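Side-chain contacts in lysozyme (Meretrix lusoria, PDB 4PJ2), which cleaves the (1->4)-beta linkages of bacterial peptidoglycan, has bacteriolytic activity against Micrococcus luteus, and also has chitinase activity: residues R9-I14 with C68-M73; A80-R85 with A90-G95. All coordinates share one frame; numbering follows the deposited sequence. Where two conformers were deposited one is given.

From the N terminus, helix 8-19 comes first, and contact 1 brings it against helix 62-76. That closes a long excursion of 53 residues, which holds the three-stranded antiparallel sheet and two helices. The chain then leaves helix 62-76 and enters the loop that carries 80-85. Contact 2 closes a far shorter loop, in which this segment folds back on helix 86-95 with just the four residues 86-89 between its segments. The two closures follow in series and do not cross. They meet at helix 86-95: Met73 and Ile14, from the two segments of contact 1, pack on Glu92, His93 and Ala90, joining three helices in one interior.

Contact 1: R9-I14 with C68-M73; sequences RCLSCI and CVQNYM
Leu11 makes the closest touches from helix 8-19, one methyl on Val69 and the other on Gln70. The apolar part is a methyl-to-methyl touch: Leu11 CD2 comes to 3.8 Å from Val69 CG1. The valine methyl is set for this by its first torsion, with CG1 anti to the backbone N (chi1 177°), and the leucine and valine run alongside each other, pointing opposite ways. With the CA atoms of Leu11 and Val69 8.5 Å apart, the branched ends do the work while the backbones stay well separated.

The other methyl meets a polar group. Leu11 CD1 sits above the plane of the Gln70 amide at its NE2 end, 3.5 Å from NE2. The glutamine chain bends sharply at chi2 (-76°), which turns its amide back toward helix 8-19. Its polar atoms are spoken for in the N-terminal stretch: OE1 accepts from Val6 N, and NE2 donates to Ala2 O. Those two bonds fix the rotation of the amide.

Helix 8-19 thus meets helix 62-76 in the core of the i-type (glycosyl hydrolase 22) lysozyme domain, next to substrate-binding residues. Val69 also packs on two of these, Tyr44 and His93, and Ile14 reaches helices 86-95 and 106-112. On the same helix as Val69, substrate-binding Tyr72 stacks on Tyr44.

The chemistry is that of a buried, mainly apolar helix junction. Its one amide can sit beside a methyl because both ends of that amide are satisfied by the N-terminal backbone, which ties that stretch to the junction.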
loop_
_atom_site.group_PDB
_atom_site.type_symbol
_atom_site.label_atom_id
_atom_site.label_comp_id
_atom_site.label_asym_id
_atom_site.label_seq_id
_atom_site.Cartn_x
_atom_site.Cartn_y
_atom_site.Cartn_z
ATOM N N ARG D 9 -21.956 12.148 8.753
ATOM C CA ARG D 9 -22.530 11.864 7.433
ATOM C C ARG D 9 -21.455 11.308 6.499
ATOM O O ARG D 9 -21.705 10.392 5.710
ATOM C CB ARG D 9 -23.174 13.108 6.833
ATOM C CG ARG D 9 -24.458 13.522 7.546
ATOM C CD ARG D 9 -25.025 14.824 7.007
ATOM N NE ARG D 9 -25.933 15.439 7.972
ATOM C CZ ARG D 9 -26.375 16.692 7.903
ATOM N NH1 ARG D 9 -26.000 17.484 6.903
ATOM N NH2 ARG D 9 -27.195 17.159 8.840
ATOM N N CYS D 10 -20.242 11.834 6.604
ATOM C CA CYS D 10 -19.162 11.358 5.764
ATOM C C CYS D 10 -18.847 9.913 6.081
ATOM O O CYS D 10 -18.724 9.082 5.171
ATOM C CB CYS D 10 -17.914 12.207 5.984
ATOM S SG CYS D 10 -16.447 11.624 5.071
ATOM N N LEU D 11 -18.762 9.591 7.367
ATOM C CA LEU D 11 -18.525 8.218 7.778
ATOM C C LEU D 11 -19.620 7.284 7.276
ATOM O O LEU D 11 -19.342 6.197 6.803
ATOM C CB LEU D 11 -18.386 8.108 9.296
ATOM C CG LEU D 11 -17.061 8.638 9.885
ATOM C CD1 LEU D 11 -17.093 8.609 11.391
ATOM C CD2 LEU D 11 -15.863 7.831 9.410
ATOM N N SER D 12 -20.872 7.709 7.355
ATOM C CA SER D 12 -21.973 6.910 6.847
ATOM C C SER D 12 -21.807 6.636 5.350
ATOM O O SER D 12 -22.007 5.507 4.884
ATOM C CB SER D 12 -23.294 7.636 7.142
ATOM O OG SER D 12 -24.413 6.946 6.594
ATOM N N CYS D 13 -21.466 7.667 4.589
ATOM C CA CYS D 13 -21.287 7.502 3.157
ATOM C C CYS D 13 -20.127 6.571 2.840
ATOM O O CYS D 13 -20.238 5.728 1.941
ATOM C CB CYS D 13 -21.118 8.864 2.478
ATOM S SG CYS D 13 -22.637 9.863 2.497
ATOM N N ILE D 14 -19.013 6.694 3.565
ATOM C CA ILE D 14 -17.901 5.781 3.352
ATOM C C ILE D 14 -18.316 4.358 3.705
ATOM O O ILE D 14 -17.986 3.414 2.993
ATOM C CB ILE D 14 -16.658 6.188 4.175
ATOM C CG1 ILE D 14 -16.155 7.554 3.692
ATOM C CG2 ILE D 14 -15.571 5.108 4.059
ATOM C CD1 ILE D 14 -15.061 8.193 4.567
ATOM N N CYS D 68 -11.105 3.716 14.270
ATOM C CA CYS D 68 -9.894 3.497 13.506
ATOM C C CYS D 68 -9.816 4.489 12.345
ATOM O O CYS D 68 -8.778 5.113 12.136
ATOM C CB CYS D 68 -9.866 2.048 13.018
ATOM S SG CYS D 68 -8.373 1.606 12.091
ATOM N N VAL D 69 -10.912 4.661 11.612
ATOM C CA VAL D 69 -10.957 5.631 10.529
ATOM C C VAL D 69 -10.676 7.042 11.053
ATOM O O VAL D 69 -9.867 7.769 10.475
ATOM C CB VAL D 69 -12.312 5.601 9.791
ATOM C CG1 VAL D 69 -12.362 6.676 8.722
ATOM C CG2 VAL D 69 -12.546 4.237 9.174
ATOM N N GLN D 70 -11.317 7.423 12.158
ATOM C CA GLN D 70 -11.056 8.725 12.769
ATOM C C GLN D 70 -9.571 8.909 13.102
ATOM O O GLN D 70 -8.989 9.967 12.824
ATOM C CB GLN D 70 -11.893 8.914 14.039
ATOM C CG GLN D 70 -13.387 9.038 13.802
ATOM C CD GLN D 70 -13.807 10.392 13.256
ATOM O OE1 GLN D 70 -12.995 11.155 12.745
ATOM N NE2 GLN D 70 -15.090 10.696 13.374
ATOM N N ASN D 71 -8.964 7.900 13.721
ATOM C CA ASN D 71 -7.548 7.962 14.082
ATOM C C ASN D 71 -6.649 8.005 12.854
ATOM O O ASN D 71 -5.645 8.698 12.863
ATOM C CB ASN D 71 -7.115 6.772 14.935
ATOM C CG ASN D 71 -7.701 6.789 16.321
ATOM O OD1 ASN D 71 -8.246 7.791 16.773
ATOM N ND2 ASN D 71 -7.560 5.680 17.023
ATOM N N TYR D 72 -6.988 7.249 11.812
ATOM C CA TYR D 72 -6.232 7.251 10.570
ATOM C C TYR D 72 -6.225 8.635 9.927
ATOM O O TYR D 72 -5.176 9.128 9.498
ATOM C CB TYR D 72 -6.828 6.234 9.612
ATOM C CG TYR D 72 -5.897 5.797 8.506
ATOM C CD1 TYR D 72 -5.939 6.380 7.247
ATOM C CD2 TYR D 72 -4.995 4.760 8.709
ATOM C CE1 TYR D 72 -5.102 5.945 6.222
ATOM C CE2 TYR D 72 -4.149 4.330 7.691
ATOM C CZ TYR D 72 -4.201 4.924 6.453
ATOM O OH TYR D 72 -3.374 4.468 5.440
ATOM N N MET D 73 -7.390 9.281 9.885
ATOM C CA MET D 73 -7.476 10.599 9.298
ATOM C C MET D 73 -6.740 11.627 10.159
ATOM O O MET D 73 -6.088 12.498 9.623
ATOM C CB MET D 73 -8.950 11.006 9.063
ATOM C CG MET D 73 -9.721 10.069 8.122
ATOM S SD MET D 73 -8.794 9.700 6.630
ATOM C CE MET D 73 -9.497 8.096 6.240
#

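Contact 2: A80-R85 with A90-G95; sequences AGCPLR and AREHNG
Ala80 opens the contact with a light touch, its CB 4.1 Å from Glu92 OE1. It begins a disulfide-braced loop of the i-type lysozyme fold that leads from helix 62-76 into helix 86-95 and contains an inverse gamma turn at Leu84. Gly81 follows with a positive phi (84°), a backbone conformation that suits glycine, and its carbonyl O is bonded by Lys101 NZ. Cys82 then makes the main contact. In the conformer given, its SG sits over the flat face of the Glu92 carboxylate, 3.2 Å from CD; the cysteine was deposited in two conformers, so this closeness is doubtful. Glu92 arrives there through a chain bent at chi2 (-71°). Its OE2 accepts a hydrogen bond from Cys100 N, and Cys100 is the disulfide partner of Cys82, so one carboxylate lies beside both halves of that crosslink. The next residue, His93, turns to another side of the helix, where ND1 is hydrogen-bonded to the OH of substrate-binding Tyr44. Pro83 and Leu84 carry the chain onward, and Arg85 takes the N-cap position of helix 86-95. The turn at Leu84 is marked by a weak bond from Arg85 N to Pro83 O, 2.9 Å long.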
loop_
_atom_site.group_PDB
_atom_site.type_symbol
_atom_site.label_atom_id
_atom_site.label_comp_id
_atom_site.label_asym_id
_atom_site.label_seq_id
_atom_site.Cartn_x
_atom_site.Cartn_y
_atom_site.Cartn_z
ATOM N N ALA D 80 -0.918 15.254 4.596
ATOM C CA ALA D 80 -0.863 14.925 3.173
ATOM C C ALA D 80 -1.337 16.099 2.303
ATOM O O ALA D 80 -1.260 16.020 1.076
ATOM C CB ALA D 80 -1.719 13.701 2.886
ATOM N N GLY D 81 -1.847 17.165 2.919
ATOM C CA GLY D 81 -2.419 18.285 2.183
ATOM C C GLY D 81 -3.867 18.080 1.776
ATOM O O GLY D 81 -4.376 18.753 0.888
ATOM N N CYS D 82 -4.531 17.150 2.446
ATOM C CA CYS D 82 -5.914 16.845 2.101
ATOM C C CYS D 82 -6.865 17.896 2.600
ATOM O O CYS D 82 -6.672 18.478 3.657
ATOM C CB CYS D 82 -6.383 15.523 2.697
ATOM S SG CYS D 82 -5.423 14.103 2.248
ATOM N N PRO D 83 -7.928 18.140 1.812
ATOM C CA PRO D 83 -9.002 18.970 2.354
ATOM C C PRO D 83 -9.653 18.226 3.515
ATOM O O PRO D 83 -9.886 17.017 3.414
ATOM C CB PRO D 83 -9.954 19.144 1.168
ATOM C CG PRO D 83 -9.624 18.088 0.237
ATOM C CD PRO D 83 -8.214 17.677 0.443
ATOM N N LEU D 84 -9.893 18.913 4.630
ATOM C CA LEU D 84 -10.442 18.249 5.817
ATOM C C LEU D 84 -11.958 18.226 5.775
ATOM O O LEU D 84 -12.661 18.886 6.551
ATOM C CB LEU D 84 -9.904 18.899 7.098
ATOM C CG LEU D 84 -8.380 18.913 7.182
ATOM C CD1 LEU D 84 -7.925 19.616 8.453
ATOM C CD2 LEU D 84 -7.812 17.505 7.110
ATOM N N ARG D 85 -12.443 17.452 4.819
ATOM C CA ARG D 85 -13.853 17.177 4.640
ATOM C C ARG D 85 -13.920 15.854 3.905
ATOM O O ARG D 85 -12.888 15.257 3.582
ATOM C CB ARG D 85 -14.530 18.273 3.839
ATOM C CG ARG D 85 -13.855 18.641 2.532
ATOM C CD ARG D 85 -14.688 19.689 1.830
ATOM N NE ARG D 85 -13.968 20.391 0.777
ATOM C CZ ARG D 85 -14.397 21.524 0.228
ATOM N NH1 ARG D 85 -15.533 22.078 0.639
ATOM N NH2 ARG D 85 -13.694 22.111 -0.731
ATOM N N ALA D 90 -12.595 10.431 2.439
ATOM C CA ALA D 90 -12.963 9.279 1.614
ATOM C C ALA D 90 -11.792 8.817 0.748
ATOM O O ALA D 90 -11.544 7.611 0.611
ATOM C CB ALA D 90 -14.199 9.616 0.744
ATOM N N ARG D 91 -11.119 9.765 0.112
ATOM C CA ARG D 91 -10.000 9.425 -0.764
ATOM C C ARG D 91 -8.784 8.865 0.012
ATOM O O ARG D 91 -8.098 7.991 -0.488
ATOM C CB ARG D 91 -9.619 10.603 -1.668
ATOM C CG ARG D 91 -10.727 10.953 -2.679
ATOM C CD ARG D 91 -10.380 12.131 -3.574
ATOM N NE ARG D 91 -9.241 11.872 -4.447
ATOM C CZ ARG D 91 -8.591 12.803 -5.137
ATOM N NH1 ARG D 91 -8.958 14.082 -5.060
ATOM N NH2 ARG D 91 -7.552 12.456 -5.884
ATOM N N GLU D 92 -8.558 9.339 1.237
ATOM C CA GLU D 92 -7.556 8.726 2.118
ATOM C C GLU D 92 -7.958 7.314 2.488
ATOM O O GLU D 92 -7.159 6.405 2.510
ATOM C CB GLU D 92 -7.407 9.537 3.412
ATOM C CG GLU D 92 -6.849 10.937 3.228
ATOM C CD GLU D 92 -5.404 10.927 2.878
ATOM O OE1 GLU D 92 -4.585 10.974 3.831
ATOM O OE2 GLU D 92 -5.080 10.922 1.685
ATOM N N HIS D 93 -9.241 7.141 2.771
ATOM C CA HIS D 93 -9.689 5.832 3.162
ATOM C C HIS D 93 -9.488 4.801 2.052
ATOM O O HIS D 93 -9.052 3.695 2.314
ATOM C CB HIS D 93 -11.149 5.862 3.553
ATOM C CG HIS D 93 -11.562 4.592 4.183
ATOM N ND1 HIS D 93 -11.118 4.216 5.428
ATOM C CD2 HIS D 93 -12.302 3.555 3.718
ATOM C CE1 HIS D 93 -11.587 3.020 5.721
ATOM N NE2 HIS D 93 -12.310 2.597 4.698
ATOM N N ASN D 94 -9.768 5.216 0.823
ATOM C CA ASN D 94 -9.653 4.334 -0.333
ATOM C C ASN D 94 -8.212 4.172 -0.807
ATOM O O ASN D 94 -7.843 3.113 -1.292
ATOM C CB ASN D 94 -10.513 4.904 -1.468
ATOM C CG ASN D 94 -10.534 4.011 -2.695
ATOM O OD1 ASN D 94 -10.220 4.452 -3.793
ATOM N ND2 ASN D 94 -10.881 2.758 -2.501
ATOM N N GLY D 95 -7.414 5.233 -0.646
ATOM C CA GLY D 95 -6.097 5.287 -1.260
ATOM C C GLY D 95 -4.890 5.336 -0.351
ATOM O O GLY D 95 -3.783 5.389 -0.863
#